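Local coordinates for uncharacterized protein (Leptospirillum rubarum, PDB 3O2I) that is of unknown function but forms a two-subunit assembly in which the beta sheet runs on from one chain into the other, at residues D26-E31 with S48-E53; V41-L46 with Q75-S80. All blocks are in the same frame, centred on the assembly; numbering follows the deposited sequence.

Contact 1 (D26-E31 with S48-E53); sequences DMHIYE and SEYWTE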
loop_
_atom_site.group_PDB
_atom_site.type_symbol
_atom_site.label_atom_id
_atom_site.label_comp_id
_atom_site.label_asym_id
_atom_site.label_seq_id
_atom_site.Cartn_x
_atom_site.Cartn_y
_atom_site.Cartn_z
ATOM N N ASP B 26 -14.744 -3.161 -4.818
ATOM C CA ASP B 26 -13.955 -2.626 -3.710
ATOM C C ASP B 26 -12.794 -3.554 -3.330
ATOM O O ASP B 26 -12.914 -4.383 -2.427
ATOM C CB ASP B 26 -14.845 -2.367 -2.491
ATOM C CG ASP B 26 -14.123 -1.606 -1.399
ATOM O OD1 ASP B 26 -14.244 -2.002 -0.217
ATOM O OD2 ASP B 26 -13.422 -0.616 -1.728
HETATM N N MSE B 27 -11.670 -3.392 -4.020
HETATM C CA MSE B 27 -10.519 -4.280 -3.885
HETATM C C MSE B 27 -9.755 -4.128 -2.581
HETATM O O MSE B 27 -9.796 -3.086 -1.937
HETATM C CB MSE B 27 -9.562 -4.099 -5.064
HETATM C CG MSE B 27 -10.103 -4.654 -6.370
HETATM SE SE MSE B 27 -8.696 -4.966 -7.664
HETATM C CE MSE B 27 -8.644 -6.939 -7.591
ATOM N N HIS B 28 -9.045 -5.185 -2.206
ATOM C CA HIS B 28 -8.246 -5.166 -0.992
ATOM C C HIS B 28 -6.781 -5.489 -1.267
ATOM O O HIS B 28 -6.457 -6.260 -2.170
ATOM C CB HIS B 28 -8.846 -6.124 0.032
ATOM C CG HIS B 28 -10.206 -5.709 0.491
ATOM N ND1 HIS B 28 -10.406 -4.944 1.623
ATOM C CD2 HIS B 28 -11.432 -5.916 -0.049
ATOM C CE1 HIS B 28 -11.700 -4.716 1.770
ATOM N NE2 HIS B 28 -12.344 -5.297 0.770
ATOM N N ILE B 29 -5.906 -4.889 -0.470
ATOM C CA ILE B 29 -4.463 -4.979 -0.662
ATOM C C ILE B 29 -3.802 -5.902 0.360
ATOM O O ILE B 29 -4.003 -5.733 1.569
ATOM C CB ILE B 29 -3.827 -3.564 -0.508
ATOM C CG1 ILE B 29 -4.503 -2.567 -1.480
ATOM C CG2 ILE B 29 -2.327 -3.636 -0.694
ATOM C CD1 ILE B 29 -4.027 -1.107 -1.320
ATOM N N TYR B 30 -2.995 -6.849 -0.126
ATOM C CA TYR B 30 -2.250 -7.766 0.732
ATOM C C TYR B 30 -0.757 -7.640 0.471
ATOM O O TYR B 30 -0.270 -7.963 -0.612
ATOM C CB TYR B 30 -2.756 -9.221 0.565
ATOM C CG TYR B 30 -4.182 -9.300 1.011
ATOM C CD1 TYR B 30 -4.501 -9.622 2.320
ATOM C CD2 TYR B 30 -5.210 -8.963 0.150
ATOM C CE1 TYR B 30 -5.810 -9.627 2.749
ATOM C CE2 TYR B 30 -6.517 -8.980 0.567
ATOM C CZ TYR B 30 -6.808 -9.301 1.869
ATOM O OH TYR B 30 -8.109 -9.293 2.285
ATOM N N GLU B 31 -0.038 -7.156 1.476
ATOM C CA GLU B 31 1.395 -6.973 1.354
ATOM C C GLU B 31 2.218 -8.053 2.072
ATOM O O GLU B 31 1.910 -8.438 3.198
ATOM C CB GLU B 31 1.790 -5.599 1.881
ATOM C CG GLU B 31 3.252 -5.271 1.712
ATOM C CD GLU B 31 3.624 -3.951 2.386
ATOM O OE1 GLU B 31 2.801 -3.427 3.165
ATOM O OE2 GLU B 31 4.734 -3.442 2.126
ATOM N N SER B 48 -10.119 -8.947 -5.101
ATOM C CA SER B 48 -11.449 -8.352 -5.085
ATOM C C SER B 48 -12.205 -8.654 -3.797
ATOM O O SER B 48 -13.157 -7.957 -3.462
ATOM C CB SER B 48 -12.272 -8.766 -6.315
ATOM O OG SER B 48 -12.530 -10.159 -6.338
ATOM N N GLU B 49 -11.783 -9.685 -3.070
ATOM C CA GLU B 49 -12.451 -10.020 -1.813
ATOM C C GLU B 49 -11.606 -9.757 -0.574
ATOM O O GLU B 49 -10.381 -9.670 -0.647
ATOM C CB GLU B 49 -12.954 -11.464 -1.816
ATOM C CG GLU B 49 -14.139 -11.690 -2.744
ATOM C CD GLU B 49 -15.080 -12.761 -2.215
ATOM O OE1 GLU B 49 -14.808 -13.964 -2.424
ATOM O OE2 GLU B 49 -16.089 -12.396 -1.576
ATOM N N TYR B 50 -12.283 -9.613 0.560
ATOM C CA TYR B 50 -11.610 -9.428 1.834
ATOM C C TYR B 50 -11.264 -10.780 2.437
ATOM O O TYR B 50 -12.111 -11.669 2.528
ATOM C CB TYR B 50 -12.488 -8.637 2.807
ATOM C CG TYR B 50 -11.968 -8.634 4.229
ATOM C CD1 TYR B 50 -12.633 -9.329 5.235
ATOM C CD2 TYR B 50 -10.793 -7.952 4.562
ATOM C CE1 TYR B 50 -12.149 -9.342 6.541
ATOM C CE2 TYR B 50 -10.297 -7.965 5.863
ATOM C CZ TYR B 50 -10.979 -8.655 6.848
ATOM O OH TYR B 50 -10.484 -8.662 8.136
ATOM N N TRP B 51 -10.009 -10.934 2.829
ATOM C CA TRP B 51 -9.573 -12.117 3.551
ATOM C C TRP B 51 -9.259 -11.658 4.958
ATOM O O TRP B 51 -8.517 -10.690 5.129
ATOM C CB TRP B 51 -8.307 -12.699 2.924
ATOM C CG TRP B 51 -8.433 -13.127 1.492
ATOM C CD1 TRP B 51 -8.414 -12.318 0.393
ATOM C CD2 TRP B 51 -8.568 -14.470 1.000
ATOM N NE1 TRP B 51 -8.546 -13.074 -0.751
ATOM C CE2 TRP B 51 -8.637 -14.396 -0.405
ATOM C CE3 TRP B 51 -8.644 -15.725 1.613
ATOM C CZ2 TRP B 51 -8.786 -15.532 -1.209
ATOM C CZ3 TRP B 51 -8.785 -16.854 0.812
ATOM C CH2 TRP B 51 -8.855 -16.747 -0.583
ATOM N N THR B 52 -9.829 -12.326 5.959
ATOM C CA THR B 52 -9.482 -12.057 7.356
ATOM C C THR B 52 -7.971 -12.261 7.552
ATOM O O THR B 52 -7.312 -12.871 6.712
ATOM C CB THR B 52 -10.213 -13.018 8.310
ATOM O OG1 THR B 52 -9.507 -14.258 8.338
ATOM C CG2 THR B 52 -11.662 -13.272 7.852
ATOM N N GLU B 53 -7.422 -11.754 8.650
ATOM C CA GLU B 53 -5.989 -11.921 8.901
ATOM C C GLU B 53 -5.632 -13.412 9.038
ATOM O O GLU B 53 -4.626 -13.877 8.495
ATOM C CB GLU B 53 -5.539 -11.129 10.142
ATOM C CG GLU B 53 -4.012 -10.873 10.235
ATOM C CD GLU B 53 -3.517 -9.739 9.315
ATOM O OE1 GLU B 53 -4.337 -9.177 8.548
ATOM O OE2 GLU B 53 -2.305 -9.404 9.371
#

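Contact 2 (V41-L46 with Q75-S80); sequences VRIYLL and QILEVS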
loop_
_atom_site.group_PDB
_atom_site.type_symbol
_atom_site.label_atom_id
_atom_site.label_comp_id
_atom_site.label_asym_id
_atom_site.label_seq_id
_atom_site.Cartn_x
_atom_site.Cartn_y
_atom_site.Cartn_z
ATOM N N VAL B 41 12.283 -6.490 0.715
ATOM C CA VAL B 41 11.400 -6.804 -0.398
ATOM C C VAL B 41 9.952 -6.533 -0.009
ATOM O O VAL B 41 9.469 -7.037 1.005
ATOM C CB VAL B 41 11.539 -8.272 -0.833
ATOM C CG1 VAL B 41 10.651 -8.552 -2.034
ATOM C CG2 VAL B 41 12.985 -8.587 -1.149
ATOM N N ARG B 42 9.266 -5.722 -0.805
ATOM C CA ARG B 42 7.851 -5.479 -0.585
ATOM C C ARG B 42 7.027 -5.938 -1.786
ATOM O O ARG B 42 7.246 -5.498 -2.913
ATOM C CB ARG B 42 7.587 -4.001 -0.258
ATOM C CG ARG B 42 7.906 -3.643 1.187
ATOM C CD ARG B 42 7.832 -2.147 1.477
ATOM N NE ARG B 42 8.336 -1.880 2.818
ATOM C CZ ARG B 42 7.589 -1.884 3.922
ATOM N NH1 ARG B 42 8.153 -1.647 5.104
ATOM N NH2 ARG B 42 6.281 -2.116 3.853
ATOM N N ILE B 43 6.092 -6.847 -1.530
ATOM C CA ILE B 43 5.203 -7.351 -2.563
ATOM C C ILE B 43 3.798 -6.929 -2.203
ATOM O O ILE B 43 3.324 -7.192 -1.097
ATOM C CB ILE B 43 5.208 -8.886 -2.642
ATOM C CG1 ILE B 43 6.635 -9.431 -2.662
ATOM C CG2 ILE B 43 4.423 -9.355 -3.864
ATOM C CD1 ILE B 43 7.205 -9.586 -4.050
ATOM N N TYR B 44 3.133 -6.275 -3.143
ATOM C CA TYR B 44 1.763 -5.824 -2.932
ATOM C C TYR B 44 0.850 -6.625 -3.826
ATOM O O TYR B 44 0.971 -6.557 -5.049
ATOM C CB TYR B 44 1.634 -4.320 -3.261
ATOM C CG TYR B 44 2.472 -3.445 -2.356
ATOM C CD1 TYR B 44 1.995 -3.046 -1.115
ATOM C CD2 TYR B 44 3.745 -3.036 -2.733
ATOM C CE1 TYR B 44 2.758 -2.258 -0.274
ATOM C CE2 TYR B 44 4.516 -2.231 -1.899
ATOM C CZ TYR B 44 4.014 -1.853 -0.670
ATOM O OH TYR B 44 4.764 -1.056 0.170
ATOM N N LEU B 45 -0.065 -7.375 -3.220
ATOM C CA LEU B 45 -1.049 -8.155 -3.972
ATOM C C LEU B 45 -2.449 -7.572 -3.808
ATOM O O LEU B 45 -2.795 -7.045 -2.758
ATOM C CB LEU B 45 -1.066 -9.602 -3.494
ATOM C CG LEU B 45 0.253 -10.374 -3.527
ATOM C CD1 LEU B 45 -0.007 -11.825 -3.116
ATOM C CD2 LEU B 45 0.880 -10.321 -4.902
ATOM N N LEU B 46 -3.256 -7.697 -4.848
ATOM C CA LEU B 46 -4.620 -7.198 -4.831
ATOM C C LEU B 46 -5.587 -8.349 -4.923
ATOM O O LEU B 46 -5.325 -9.318 -5.627
ATOM C CB LEU B 46 -4.859 -6.289 -6.042
ATOM C CG LEU B 46 -4.478 -4.819 -5.965
ATOM C CD1 LEU B 46 -3.606 -4.555 -4.753
ATOM C CD2 LEU B 46 -3.820 -4.364 -7.274
ATOM N N GLN B 75 11.878 -17.185 -0.437
ATOM C CA GLN B 75 10.585 -17.845 -0.282
ATOM C C GLN B 75 9.419 -16.890 -0.536
ATOM O O GLN B 75 8.391 -17.293 -1.074
ATOM C CB GLN B 75 10.463 -18.459 1.116
ATOM C CG GLN B 75 9.095 -19.046 1.423
ATOM C CD GLN B 75 8.940 -20.464 0.917
ATOM O OE1 GLN B 75 7.826 -20.983 0.815
ATOM N NE2 GLN B 75 10.063 -21.108 0.614
ATOM N N ILE B 76 9.579 -15.624 -0.150
ATOM C CA ILE B 76 8.515 -14.639 -0.330
ATOM C C ILE B 76 8.072 -14.608 -1.783
ATOM O O ILE B 76 6.882 -14.549 -2.071
ATOM C CB ILE B 76 8.923 -13.228 0.132
ATOM C CG1 ILE B 76 7.706 -12.297 0.123
ATOM C CG2 ILE B 76 10.047 -12.659 -0.740
ATOM C CD1 ILE B 76 7.973 -10.929 0.749
ATOM N N LEU B 77 9.043 -14.681 -2.688
ATOM C CA LEU B 77 8.777 -14.715 -4.123
ATOM C C LEU B 77 7.875 -15.882 -4.500
ATOM O O LEU B 77 7.016 -15.760 -5.380
ATOM C CB LEU B 77 10.089 -14.810 -4.902
ATOM C CG LEU B 77 11.056 -13.642 -4.728
ATOM C CD1 LEU B 77 12.307 -13.863 -5.564
ATOM C CD2 LEU B 77 10.373 -12.315 -5.098
ATOM N N GLU B 78 8.073 -17.012 -3.825
ATOM C CA GLU B 78 7.336 -18.233 -4.139
ATOM C C GLU B 78 5.898 -18.166 -3.633
ATOM O O GLU B 78 4.964 -18.510 -4.353
ATOM C CB GLU B 78 8.066 -19.472 -3.580
ATOM C CG GLU B 78 9.546 -19.532 -3.965
ATOM C CD GLU B 78 10.111 -20.948 -3.966
ATOM O OE1 GLU B 78 11.277 -21.130 -3.538
ATOM O OE2 GLU B 78 9.392 -21.879 -4.395
ATOM N N VAL B 79 5.728 -17.724 -2.391
ATOM C CA VAL B 79 4.405 -17.503 -1.812
ATOM C C VAL B 79 3.563 -16.548 -2.681
ATOM O O VAL B 79 2.384 -16.805 -2.963
ATOM C CB VAL B 79 4.536 -16.929 -0.385
ATOM C CG1 VAL B 79 3.175 -16.505 0.156
ATOM C CG2 VAL B 79 5.210 -17.948 0.532
ATOM N N SER B 80 4.174 -15.445 -3.098
ATOM C CA SER B 80 3.517 -14.505 -4.006
ATOM C C SER B 80 3.002 -15.221 -5.257
ATOM O O SER B 80 1.832 -15.080 -5.628
ATOM C CB SER B 80 4.479 -13.384 -4.400
ATOM O OG SER B 80 3.879 -12.499 -5.341
#

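Contact 1 (D26-E31 with S48-E53)
Tyr30 and Trp51 join the first strand of the sheet to the loop between strand 41-47 and helix 53-63, in a surface contact close to the second subunit. The Tyr30 hydroxyl takes an almost straight hydrogen bond from the backbone of the loop, Trp51 N to Tyr30 OH at 2.6 Å with an N-H...O angle of 170°, so a buried strand residue satisfies a main-chain N-H in a segment without regular structure. The two rings make an offset edge-to-face pair: the five-membered ring of Trp51 turns its edge to the face of Tyr30, the indole standing nearly perpendicular to the phenol ring, and CD1 of Trp51 comes to 3.7 Å from CZ of Tyr30. Because CG of Trp51 stands beside its own backbone N (chi1 -60°), the indole edge meets the same phenol that the backbone N-H of Trp51 engages. Phe89 stacks on that indole, and Phe56 meets the Tyr30 ring edge-to-face.

Nearer the N terminus, His28 meets Tyr50. CB of Tyr50 sits over one face of the imidazole, 4.0 Å from the ring centroid in a CH-pi contact, while the two rings lie at an oblique 58°. One residue earlier, Met27, a selenomethionine, bends at chi3 and brings its methyl CE to 3.5 Å from Ser48 N, alongside the loop backbone. The strand that carries Tyr30 pairs in parallel with a strand of the second subunit, and Gln96 of that subunit hydrogen-bonds through NE2 to Trp51 O. Thr52 then N-caps helix 53-63: this is a strand-to-helix connection folded back on the neighbouring strand of an antiparallel hairpin, at the edge where the sheet continues into the other chain.

Contact 2 (V41-L46 with Q75-S80)
Ile76 and Ser80, one helical turn apart, face strand 41-46 in a helix-on-sheet layer: helix 72-87 lies on one face of the antiparallel sheet, its short segment running nearly parallel to the strand, at 5°, with the axes 9.9 Å apart. Alternate strand residues Val41, Ile43 and Leu45 point at the helix. Ile76 comes first. Its CG2 approaches Val41 CG1 at 4.3 Å, and its extended CG1 branch, anti to the backbone N (chi1 -171°), carries CD1 to 4.0 Å from Ile43 CG1, the two side chains running antiparallel past one another. On strand 28-35, Leu32 also touches Ile76. Leu77, more exposed, adds a flank: its CD2 reaches Ile43 CD1 at 4.3 Å. The contact is mostly apolar, with no hydrogen bond across the segments.

At Ser80 the helix presents a small side chain, and the CA atoms of Ile43 and Ser80, 7.5 Å apart, are the closest such pair across the two segments. The buried hydroxyl lies among methyl groups, with Ser80 OG 3.5 Å from Ile43 CG2 and 3.7 Å from Leu45 CD2.

From the N terminus the chain runs through strand 28-35 and turns back as strand 41-47 beside it; contact 1 then closes a loop by folding residues 48-53, after the hairpin, back onto residues 26-31. Contact 2 closes a longer loop, from the second strand past helix 53-63 to helix 72-87. Their segments alternate along the chain, so the two closures cross, and the sheet joins them: a probable backbone hydrogen bond links Tyr30 to Leu45, and Glu31 forms a salt bridge with Arg42. Together the two contacts tie the strand pair to the loop entering helix 53-63 and to helix 72-87. The centres of contact 1 and contact 2 are about 14 Å apart.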